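Local coordinates for protein 4-alpha-glucanotransferase (Streptococcus agalactiae, PDB 6M6T) that belongs to the amylomaltase (disproportionating enzyme) family and is built on an eight-stranded parallel beta/alpha barrel with a glycan-binding cleft, at residues S61-A66 with D224-W229; P218-A223 with W261-Y266; D303-R308 with G317-A322. All coordinates share one frame; numbering follows the deposited sequence.

In the fold
Interaction 1 joins two excursions of the barrel, interaction 2 links one of them to strand 259-264 of the antiparallel sheet, and interaction 3 closes that sheet's other outermost strand. The centre of interaction 2 lies about 10 Å from that of interaction 1 and about 13 Å from that of interaction 3. It touches both, Ser222 CB packing 3.6 Å from Ser61 N and Tyr220 OH 3.3 Å from Tyr304 CB, whereas the nearest atoms of interactions 1 and 3 are about 14 Å apart. Interaction 2 also meets the ligand, through Trp261 and Ile219. The side chain of Ser61 is about 9 Å from a bound AC1, that of Trp319 about 7 Å from a bound AC1.

Interaction 1: S61-A66 with D224-W229; sequences SFSAVA and DSVEVW
Backbone hydrogen bonding ties the loop 61-66 to the start of helix 226-230. Val226 N, in the first turn, donates to Phe62 O over 3.0 Å, nearly along the C=O axis and with an N-H...O angle of 164°. The carbonyl thus uses an amide that no earlier helical turn could satisfy. Ser225 provides the N-cap: its OG accepts from Glu227 N at 2.7 Å and, weakly, from Val228 N. A small side chain with an acceptor one bond beyond CB suits this position.

Side-chain polar contacts follow. In Glu227 the bend at chi2 (86°) lays the carboxylate beside Ser63 and Ala64, where OE1 takes a weak bond from Ala64 N at 3.5 Å. In the loop itself, Ser63 OG stands anti to its own N and accepts from Val65 N at 3.2 Å, closing an ST turn.

Apolar and edge contacts complete the join. The Phe62 ring lies alongside the Asp224 side chain with ring and carboxylate planes 82° apart, and its CD1 edge meets Asp224 O in the ring plane at 3.2 Å. The Asp224 carboxylate itself is held elsewhere, by a salt bridge to Lys150 and the amide of Leu158. Val226 CG1 rests on Ser63 CB at 3.8 Å. Together these features form a serine-capped helix N-terminus, a buried join between the loop after barrel strand 43-45 and the helix that follows barrel strand 212-217.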
loop_
_atom_site.group_PDB
_atom_site.type_symbol
_atom_site.label_atom_id
_atom_site.label_comp_id
_atom_site.label_asym_id
_atom_site.label_seq_id
_atom_site.Cartn_x
_atom_site.Cartn_y
_atom_site.Cartn_z
ATOM N N SER A 61 -2.475 -4.911 -8.718
ATOM C CA SER A 61 -3.080 -3.669 -9.182
ATOM C C SER A 61 -3.060 -3.559 -10.691
ATOM O O SER A 61 -2.090 -3.963 -11.336
ATOM C CB SER A 61 -2.360 -2.446 -8.590
ATOM O OG SER A 61 -2.991 -1.998 -7.399
ATOM N N PHE A 62 -4.126 -2.969 -11.234
ATOM C CA PHE A 62 -4.214 -2.693 -12.659
ATOM C C PHE A 62 -3.073 -1.811 -13.152
ATOM O O PHE A 62 -2.778 -1.821 -14.352
ATOM C CB PHE A 62 -5.559 -2.024 -12.990
ATOM C CG PHE A 62 -6.771 -2.858 -12.647
ATOM C CD1 PHE A 62 -6.747 -4.240 -12.782
ATOM C CD2 PHE A 62 -7.934 -2.254 -12.177
ATOM C CE1 PHE A 62 -7.865 -5.006 -12.446
ATOM C CE2 PHE A 62 -9.057 -3.016 -11.844
ATOM C CZ PHE A 62 -9.013 -4.395 -11.972
ATOM N N SER A 63 -2.436 -1.034 -12.275
ATOM C CA SER A 63 -1.300 -0.212 -12.688
ATOM C C SER A 63 -0.462 0.126 -11.470
ATOM O O SER A 63 -0.978 0.242 -10.356
ATOM C CB SER A 63 -1.724 1.087 -13.387
ATOM O OG SER A 63 -0.645 2.020 -13.493
ATOM N N ALA A 64 0.838 0.295 -11.702
ATOM C CA ALA A 64 1.781 0.638 -10.646
ATOM C C ALA A 64 1.720 2.104 -10.202
ATOM O O ALA A 64 2.455 2.470 -9.278
ATOM C CB ALA A 64 3.202 0.309 -11.108
ATOM N N VAL A 65 0.925 2.955 -10.861
ATOM C CA VAL A 65 0.919 4.387 -10.572
ATOM C C VAL A 65 -0.479 4.958 -10.450
ATOM O O VAL A 65 -0.654 6.057 -9.910
ATOM C CB VAL A 65 1.672 5.198 -11.645
ATOM C CG1 VAL A 65 3.162 4.980 -11.536
ATOM C CG2 VAL A 65 1.147 4.870 -13.031
ATOM N N ALA A 66 -1.475 4.264 -10.996
ATOM C CA ALA A 66 -2.806 4.850 -11.070
ATOM C C ALA A 66 -3.398 4.961 -9.676
ATOM O O ALA A 66 -3.083 4.164 -8.780
ATOM C CB ALA A 66 -3.731 4.027 -11.964
ATOM N N ASP A 224 -3.015 -8.701 -14.566
ATOM C CA ASP A 224 -4.102 -7.988 -15.235
ATOM C C ASP A 224 -3.808 -6.497 -15.126
ATOM O O ASP A 224 -4.361 -5.787 -14.291
ATOM C CB ASP A 224 -5.429 -8.350 -14.578
ATOM C CG ASP A 224 -6.618 -8.016 -15.436
ATOM O OD1 ASP A 224 -6.434 -7.823 -16.657
ATOM O OD2 ASP A 224 -7.744 -7.948 -14.885
ATOM N N SER A 225 -2.943 -6.016 -16.017
ATOM C CA SER A 225 -2.230 -4.762 -15.807
ATOM C C SER A 225 -1.928 -4.070 -17.129
ATOM O O SER A 225 -1.679 -4.732 -18.138
ATOM C CB SER A 225 -0.918 -5.026 -15.050
ATOM O OG SER A 225 0.095 -4.104 -15.418
ATOM N N VAL A 226 -1.933 -2.733 -17.104
ATOM C CA VAL A 226 -1.525 -1.954 -18.263
ATOM C C VAL A 226 -0.049 -2.154 -18.569
ATOM O O VAL A 226 0.397 -1.866 -19.685
ATOM C CB VAL A 226 -1.858 -0.464 -18.040
ATOM C CG1 VAL A 226 -0.977 0.145 -16.966
ATOM C CG2 VAL A 226 -1.713 0.311 -19.326
ATOM N N GLU A 227 0.725 -2.668 -17.612
ATOM C CA GLU A 227 2.153 -2.876 -17.851
ATOM C C GLU A 227 2.409 -4.195 -18.579
ATOM O O GLU A 227 3.234 -4.254 -19.500
ATOM C CB GLU A 227 2.923 -2.823 -16.523
ATOM C CG GLU A 227 3.347 -1.412 -16.100
ATOM C CD GLU A 227 2.268 -0.674 -15.312
ATOM O OE1 GLU A 227 1.409 -1.345 -14.688
ATOM O OE2 GLU A 227 2.285 0.580 -15.309
ATOM N N VAL A 228 1.719 -5.261 -18.167
ATOM C CA VAL A 228 1.735 -6.524 -18.898
ATOM C C VAL A 228 1.221 -6.336 -20.312
ATOM O O VAL A 228 1.606 -7.072 -21.229
ATOM C CB VAL A 228 0.904 -7.562 -18.121
ATOM C CG1 VAL A 228 0.737 -8.840 -18.925
ATOM C CG2 VAL A 228 1.557 -7.849 -16.773
ATOM N N TRP A 229 0.351 -5.340 -20.511
ATOM C CA TRP A 229 -0.193 -5.025 -21.824
ATOM C C TRP A 229 0.794 -4.235 -22.694
ATOM O O TRP A 229 1.182 -4.690 -23.777
ATOM C CB TRP A 229 -1.496 -4.255 -21.645
ATOM C CG TRP A 229 -2.323 -4.207 -22.860
ATOM C CD1 TRP A 229 -2.577 -5.235 -23.717
ATOM C CD2 TRP A 229 -3.013 -3.067 -23.378
ATOM N NE1 TRP A 229 -3.374 -4.806 -24.737
ATOM C CE2 TRP A 229 -3.661 -3.478 -24.555
ATOM C CE3 TRP A 229 -3.135 -1.736 -22.968
ATOM C CZ2 TRP A 229 -4.437 -2.608 -25.322
ATOM C CZ3 TRP A 229 -3.893 -0.872 -23.738
ATOM C CH2 TRP A 229 -4.537 -1.313 -24.899
#

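Interaction 2: P218-A223 with W261-Y266; sequences PIYVSA and WGNPIY. With AC1 (4,6-dideoxy-4-{[(1S,4R,5S,6S)-4,5,6-trihydroxy-3-(hydroxymethyl)cyclohex-2-en-1-yl]amino}-alpha-D-glucopyranose), chain I; ASO (1,5-anhydro-D-glucitol), chain B.
Tyr220 is the chief bump of this contact, and residues 261-266 shape the hollow that receives it. Its CG lies anti to the carbonyl carbon (chi1 -63°), sending the ring between Trp261 and Tyr266. Tyr266 CE2 comes to 3.2 Å from Tyr220 CD1, the two rings crossing obliquely with planes 36° apart, while Trp261 CE3 is looser, 4.2 Å from Tyr220 CD2. Asn263 CB supports the stem of the tyrosine. A flat ring fits here because its edges meet Tyr266 and Trp261, while Ile219 CG1 of its own segment lies over the centre of one face.

A second, smaller bump is the Pro264 ring, whose CD abuts Ala223 N and reaches 3.8 Å from Ala223 CB; only a methyl side chain projects from the loop there. Two polar bonds join the segments beside the tyrosine. Tyr266 OH donates in the carbonyl plane to Ile219 O at 2.9 Å. Asn263 ND2 approaches Val221 O from above the carbonyl plane at 3.2 Å and also serves Tyr59 O.

Beyond the wedge, one face of the Trp261 indole carries ASO, with C5 3.9 Å above the plane, and Gln259 holds the indole NE1. AC1 O4 makes a weak bond to Trp261 O, 3.4 Å away. An indole face against a sugar ring is the classic aromatic platform of a carbohydrate-binding cleft, here built beside the loop following barrel strand 212-217.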
loop_
_atom_site.group_PDB
_atom_site.type_symbol
_atom_site.label_atom_id
_atom_site.label_comp_id
_atom_site.label_asym_id
_atom_site.label_seq_id
_atom_site.Cartn_x
_atom_site.Cartn_y
_atom_site.Cartn_z
ATOM N N PRO A 218 4.312 -1.542 -3.988
ATOM C CA PRO A 218 4.275 -2.996 -4.183
ATOM C C PRO A 218 5.354 -3.428 -5.158
ATOM O O PRO A 218 5.505 -2.837 -6.232
ATOM C CB PRO A 218 2.872 -3.242 -4.748
ATOM C CG PRO A 218 2.424 -1.903 -5.278
ATOM C CD PRO A 218 3.060 -0.885 -4.410
ATOM N N ILE A 219 6.109 -4.467 -4.764
ATOM C CA ILE A 219 7.179 -5.005 -5.612
ATOM C C ILE A 219 6.631 -5.419 -6.968
ATOM O O ILE A 219 7.218 -5.107 -8.010
ATOM C CB ILE A 219 7.889 -6.188 -4.929
ATOM C CG1 ILE A 219 8.876 -6.825 -5.912
ATOM C CG2 ILE A 219 6.880 -7.223 -4.431
ATOM C CD1 ILE A 219 9.812 -7.896 -5.322
ATOM N N TYR A 220 5.497 -6.111 -6.978
ATOM C CA TYR A 220 4.914 -6.654 -8.190
ATOM C C TYR A 220 3.590 -5.965 -8.504
ATOM O O TYR A 220 2.891 -5.456 -7.625
ATOM C CB TYR A 220 4.669 -8.162 -8.061
ATOM C CG TYR A 220 5.895 -9.043 -7.870
ATOM C CD1 TYR A 220 6.960 -9.015 -8.773
ATOM C CD2 TYR A 220 5.962 -9.951 -6.810
ATOM C CE1 TYR A 220 8.076 -9.849 -8.615
ATOM C CE2 TYR A 220 7.072 -10.785 -6.642
ATOM C CZ TYR A 220 8.124 -10.731 -7.547
ATOM O OH TYR A 220 9.219 -11.551 -7.352
ATOM N N VAL A 221 3.243 -5.992 -9.784
ATOM C CA VAL A 221 1.924 -5.628 -10.247
ATOM C C VAL A 221 1.159 -6.919 -10.523
ATOM O O VAL A 221 1.707 -8.015 -10.444
ATOM C CB VAL A 221 2.006 -4.732 -11.491
ATOM C CG1 VAL A 221 2.795 -3.491 -11.168
ATOM C CG2 VAL A 221 2.698 -5.477 -12.592
ATOM N N SER A 222 -0.140 -6.800 -10.807
ATOM C CA SER A 222 -0.928 -7.979 -11.144
ATOM C C SER A 222 -0.738 -8.355 -12.616
ATOM O O SER A 222 -0.336 -7.529 -13.446
ATOM C CB SER A 222 -2.409 -7.740 -10.878
ATOM O OG SER A 222 -3.189 -8.774 -11.446
ATOM N N ALA A 223 -1.041 -9.617 -12.950
ATOM C CA ALA A 223 -0.964 -10.004 -14.357
ATOM C C ALA A 223 -2.017 -9.309 -15.201
ATOM O O ALA A 223 -1.907 -9.318 -16.428
ATOM C CB ALA A 223 -1.090 -11.520 -14.524
ATOM N N TRP A 261 0.800 -15.776 -4.524
ATOM C CA TRP A 261 0.385 -14.393 -4.747
ATOM C C TRP A 261 -0.325 -14.169 -6.085
ATOM O O TRP A 261 -1.358 -13.491 -6.125
ATOM C CB TRP A 261 1.600 -13.468 -4.641
ATOM C CG TRP A 261 2.188 -13.402 -3.257
ATOM C CD1 TRP A 261 1.653 -13.926 -2.112
ATOM C CD2 TRP A 261 3.420 -12.773 -2.873
ATOM N NE1 TRP A 261 2.481 -13.665 -1.039
ATOM C CE2 TRP A 261 3.569 -12.958 -1.477
ATOM C CE3 TRP A 261 4.407 -12.067 -3.569
ATOM C CZ2 TRP A 261 4.664 -12.468 -0.770
ATOM C CZ3 TRP A 261 5.499 -11.581 -2.860
ATOM C CH2 TRP A 261 5.615 -11.786 -1.476
ATOM N N GLY A 262 0.197 -14.720 -7.182
ATOM C CA GLY A 262 -0.437 -14.627 -8.479
ATOM C C GLY A 262 0.152 -13.594 -9.414
ATOM O O GLY A 262 -0.219 -13.570 -10.595
ATOM N N ASN A 263 1.048 -12.740 -8.933
ATOM C CA ASN A 263 1.617 -11.724 -9.799
ATOM C C ASN A 263 2.550 -12.357 -10.829
ATOM O O ASN A 263 3.190 -13.382 -10.570
ATOM C CB ASN A 263 2.392 -10.683 -8.993
ATOM C CG ASN A 263 1.748 -10.367 -7.659
ATOM O OD1 ASN A 263 1.652 -11.226 -6.786
ATOM N ND2 ASN A 263 1.317 -9.117 -7.487
ATOM N N PRO A 264 2.667 -11.749 -11.999
ATOM C CA PRO A 264 3.688 -12.191 -12.946
ATOM C C PRO A 264 5.074 -11.978 -12.360
ATOM O O PRO A 264 5.262 -11.252 -11.384
ATOM C CB PRO A 264 3.453 -11.297 -14.169
ATOM C CG PRO A 264 2.804 -10.067 -13.611
ATOM C CD PRO A 264 1.962 -10.539 -12.451
ATOM N N ILE A 265 6.049 -12.618 -12.985
ATOM C CA ILE A 265 7.435 -12.625 -12.549
ATOM C C ILE A 265 8.256 -11.755 -13.492
ATOM O O ILE A 265 7.911 -11.591 -14.667
ATOM C CB ILE A 265 7.919 -14.083 -12.526
ATOM C CG1 ILE A 265 7.227 -14.840 -11.401
ATOM C CG2 ILE A 265 9.400 -14.172 -12.427
ATOM C CD1 ILE A 265 7.826 -14.567 -10.048
ATOM N N TYR A 266 9.335 -11.172 -12.972
ATOM C CA TYR A 266 10.164 -10.280 -13.772
ATOM C C TYR A 266 11.189 -11.060 -14.600
ATOM O O TYR A 266 11.775 -12.046 -14.138
ATOM C CB TYR A 266 10.873 -9.263 -12.864
ATOM C CG TYR A 266 9.938 -8.199 -12.320
ATOM C CD1 TYR A 266 9.214 -7.375 -13.184
ATOM C CD2 TYR A 266 9.757 -8.027 -10.946
ATOM C CE1 TYR A 266 8.346 -6.415 -12.699
ATOM C CE2 TYR A 266 8.889 -7.063 -10.452
ATOM C CZ TYR A 266 8.182 -6.265 -11.331
ATOM O OH TYR A 266 7.304 -5.310 -10.865
HETATM C C1 AC1 I . -0.579 -9.751 -0.424
HETATM O O2 AC1 I . -0.852 -11.481 1.306
HETATM C C2 AC1 I . -1.470 -10.866 0.159
HETATM C C4A AC1 I . -4.759 -14.767 -5.145
HETATM C C3 AC1 I . -1.789 -11.923 -0.858
HETATM O O3 AC1 I . -2.639 -12.842 -0.192
HETATM C C4 AC1 I . -2.479 -11.265 -2.078
HETATM N N4A AC1 I . -2.991 -12.179 -3.144
HETATM C C5 AC1 I . -1.433 -10.322 -2.645
HETATM O O5 AC1 I . -1.157 -9.280 -1.683
HETATM C C6 AC1 I . -1.957 -9.701 -3.936
HETATM C C1B AC1 I . -4.394 -12.670 -3.052
HETATM C C2B AC1 I . -4.333 -14.165 -2.792
HETATM O O2B AC1 I . -3.536 -14.433 -1.635
HETATM C C3B AC1 I . -3.702 -14.824 -4.029
HETATM O O3B AC1 I . -3.325 -16.190 -3.752
HETATM O O4 AC1 I . -4.257 -15.272 -6.418
HETATM C C5B AC1 I . -5.280 -13.463 -5.270
HETATM C C7B AC1 I . -5.124 -12.477 -4.253
HETATM C C6B AC1 I . -6.084 -13.189 -6.564
HETATM O O6B AC1 I . -5.769 -14.180 -7.566
HETATM C C1 ASO B . 4.027 -7.369 0.007
HETATM C C2 ASO B . 2.855 -7.295 1.008
HETATM C C3 ASO B . 2.080 -8.624 1.006
HETATM C C4 ASO B . 1.576 -8.881 -0.426
HETATM C C5 ASO B . 2.740 -8.897 -1.379
HETATM C C6 ASO B . 2.197 -8.900 -2.807
HETATM O O2 ASO B . 3.321 -6.983 2.326
HETATM O O3 ASO B . 0.959 -8.554 1.954
HETATM O O4 ASO B . 0.837 -10.123 -0.522
HETATM O O5 ASO B . 3.480 -7.677 -1.291
HETATM O O6 ASO B . 3.062 -8.122 -3.654
#

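Interaction 3: D303-R308 with G317-A322; sequences DYWEIR and GSWQPA
Strands 303-308 and 319-321 pair antiparallel, and the close part of their union is the backbone together with the rings just beside it. Tyr304 and Gln320 form a hydrogen-bonded pair, each N bonded to the other's O at 2.9 Å. Next along, Glu306 N donates to Ser318 O at 2.8 Å, but the return bond from Ser318 N is weak.

Trp305 and Trp319, a non-hydrogen-bonded pair, project from one face. Trp305 CG stands anti to its backbone N (chi1 180°), turning the edge of the indole onto the face of Trp319 in a T-shaped stack, centroids 4.8 Å apart and planes at 72°. The bare CA of Gly317 lies 3.3 Å above the Trp305 plane; glycine suits the place, since a CB would collide with Trp305 NE1 and Glu306 O. Trp305 NE1 is satisfied by Ala314 O. Trp319 has further neighbours in Lys299, a cation-pi partner, and Tyr347.

On the other face, Gln320 CB sits over the Tyr304 ring, 3.6 Å from its centroid, a CH-pi contact. The amide of Gln320, bent back at chi2, stacks on the Glu306 carboxylate, whose OE2 forms a salt bridge with Lys236.

Toward solvent the contact loosens. Exposed Arg308 extends past the end of the pairing, its NH1 still 3.9 Å from Gly317 O. At the far end, the side chains of Pro321 and Asp303 barely meet, CB to OD1 4.2 Å, OD1 lying nearer Pro321 CA at 3.7 Å. This is a beta hairpin at the margin of an antiparallel sheet, its outer strand 319-321 packed by a cross-strand tryptophan pair.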
loop_
_atom_site.group_PDB
_atom_site.type_symbol
_atom_site.label_atom_id
_atom_site.label_comp_id
_atom_site.label_asym_id
_atom_site.label_seq_id
_atom_site.Cartn_x
_atom_site.Cartn_y
_atom_site.Cartn_z
ATOM N N ASP A 303 16.634 -12.433 -4.032
ATOM C CA ASP A 303 16.240 -13.780 -4.441
ATOM C C ASP A 303 14.725 -13.842 -4.309
ATOM O O ASP A 303 14.214 -13.728 -3.191
ATOM C CB ASP A 303 16.878 -14.860 -3.549
ATOM C CG ASP A 303 18.376 -15.036 -3.778
ATOM O OD1 ASP A 303 18.752 -15.425 -4.909
ATOM O OD2 ASP A 303 19.173 -14.826 -2.812
ATOM N N TYR A 304 14.004 -14.028 -5.416
ATOM C CA TYR A 304 12.549 -14.163 -5.354
ATOM C C TYR A 304 12.122 -15.608 -5.596
ATOM O O TYR A 304 12.806 -16.384 -6.274
ATOM C CB TYR A 304 11.827 -13.253 -6.357
ATOM C CG TYR A 304 12.122 -13.614 -7.778
ATOM C CD1 TYR A 304 13.295 -13.179 -8.380
ATOM C CD2 TYR A 304 11.260 -14.416 -8.518
ATOM C CE1 TYR A 304 13.603 -13.513 -9.676
ATOM C CE2 TYR A 304 11.570 -14.765 -9.827
ATOM C CZ TYR A 304 12.739 -14.296 -10.396
ATOM O OH TYR A 304 13.095 -14.598 -11.680
ATOM N N TRP A 305 10.976 -15.959 -5.027
ATOM C CA TRP A 305 10.418 -17.295 -5.160
ATOM C C TRP A 305 9.505 -17.349 -6.381
ATOM O O TRP A 305 8.623 -16.500 -6.536
ATOM C CB TRP A 305 9.650 -17.662 -3.896
ATOM C CG TRP A 305 9.045 -19.008 -3.942
ATOM C CD1 TRP A 305 7.758 -19.316 -4.272
ATOM C CD2 TRP A 305 9.693 -20.247 -3.639
ATOM N NE1 TRP A 305 7.565 -20.671 -4.184
ATOM C CE2 TRP A 305 8.737 -21.265 -3.797
ATOM C CE3 TRP A 305 10.989 -20.592 -3.248
ATOM C CZ2 TRP A 305 9.034 -22.604 -3.578
ATOM C CZ3 TRP A 305 11.283 -21.922 -3.033
ATOM C CH2 TRP A 305 10.310 -22.913 -3.196
ATOM N N GLU A 306 9.719 -18.355 -7.235
ATOM C CA GLU A 306 9.122 -18.425 -8.566
ATOM C C GLU A 306 8.336 -19.732 -8.704
ATOM O O GLU A 306 8.903 -20.773 -9.053
ATOM C CB GLU A 306 10.204 -18.303 -9.641
ATOM C CG GLU A 306 9.671 -18.096 -11.068
ATOM C CD GLU A 306 10.704 -18.400 -12.178
ATOM O OE1 GLU A 306 10.838 -19.583 -12.576
ATOM O OE2 GLU A 306 11.369 -17.461 -12.687
ATOM N N ILE A 307 7.027 -19.674 -8.448
ATOM C CA ILE A 307 6.166 -20.826 -8.693
ATOM C C ILE A 307 6.007 -21.009 -10.194
ATOM O O ILE A 307 5.697 -20.057 -10.917
ATOM C CB ILE A 307 4.794 -20.627 -8.031
ATOM C CG1 ILE A 307 4.944 -20.287 -6.540
ATOM C CG2 ILE A 307 3.924 -21.857 -8.260
ATOM C CD1 ILE A 307 4.115 -19.098 -6.071
ATOM N N ARG A 308 6.217 -22.227 -10.678
ATOM C CA ARG A 308 5.994 -22.456 -12.098
ATOM C C ARG A 308 4.496 -22.552 -12.382
ATOM O O ARG A 308 3.662 -22.533 -11.470
ATOM C CB ARG A 308 6.704 -23.724 -12.553
ATOM C CG ARG A 308 6.409 -24.905 -11.664
ATOM C CD ARG A 308 7.348 -26.068 -11.942
ATOM N NE ARG A 308 7.471 -26.911 -10.758
ATOM C CZ ARG A 308 8.468 -26.831 -9.880
ATOM N NH1 ARG A 308 9.456 -25.958 -10.061
ATOM N NH2 ARG A 308 8.480 -27.632 -8.818
ATOM N N GLY A 317 8.130 -24.375 -6.445
ATOM C CA GLY A 317 8.834 -23.236 -7.009
ATOM C C GLY A 317 10.321 -23.352 -6.870
ATOM O O GLY A 317 10.867 -24.453 -6.761
ATOM N N SER A 318 10.992 -22.203 -6.889
ATOM C CA SER A 318 12.435 -22.141 -6.688
ATOM C C SER A 318 12.824 -20.731 -6.273
ATOM O O SER A 318 12.054 -19.778 -6.440
ATOM C CB SER A 318 13.201 -22.543 -7.950
ATOM O OG SER A 318 12.596 -23.646 -8.593
ATOM N N TRP A 319 14.040 -20.611 -5.736
ATOM C CA TRP A 319 14.626 -19.313 -5.409
ATOM C C TRP A 319 15.481 -18.856 -6.586
ATOM O O TRP A 319 16.558 -19.403 -6.818
ATOM C CB TRP A 319 15.465 -19.402 -4.141
ATOM C CG TRP A 319 14.687 -19.523 -2.892
ATOM C CD1 TRP A 319 14.592 -20.621 -2.096
ATOM C CD2 TRP A 319 13.913 -18.497 -2.259
ATOM N NE1 TRP A 319 13.798 -20.349 -1.005
ATOM C CE2 TRP A 319 13.367 -19.051 -1.087
ATOM C CE3 TRP A 319 13.629 -17.167 -2.572
ATOM C CZ2 TRP A 319 12.541 -18.323 -0.235
ATOM C CZ3 TRP A 319 12.816 -16.447 -1.723
ATOM C CH2 TRP A 319 12.274 -17.027 -0.573
ATOM N N GLN A 320 15.008 -17.866 -7.324
ATOM C CA GLN A 320 15.638 -17.251 -8.478
ATOM C C GLN A 320 16.398 -15.997 -8.090
ATOM O O GLN A 320 15.985 -15.273 -7.178
ATOM C CB GLN A 320 14.590 -16.873 -9.519
ATOM C CG GLN A 320 13.728 -18.008 -9.854
ATOM C CD GLN A 320 14.466 -18.935 -10.756
ATOM O OE1 GLN A 320 14.473 -20.149 -10.560
ATOM N NE2 GLN A 320 15.133 -18.363 -11.745
ATOM N N PRO A 321 17.486 -15.705 -8.811
ATOM C CA PRO A 321 18.295 -14.521 -8.491
ATOM C C PRO A 321 17.851 -13.258 -9.212
ATOM O O PRO A 321 17.719 -13.239 -10.436
ATOM C CB PRO A 321 19.698 -14.946 -8.933
ATOM C CG PRO A 321 19.442 -15.839 -10.109
ATOM C CD PRO A 321 18.099 -16.519 -9.876
ATOM N N ALA A 322 17.640 -12.215 -8.474
ATOM C CA ALA A 322 17.416 -10.882 -9.005
ATOM C C ALA A 322 18.665 -10.026 -8.823
ATOM O O ALA A 322 19.430 -10.236 -7.879
ATOM C CB ALA A 322 16.231 -10.213 -8.304
#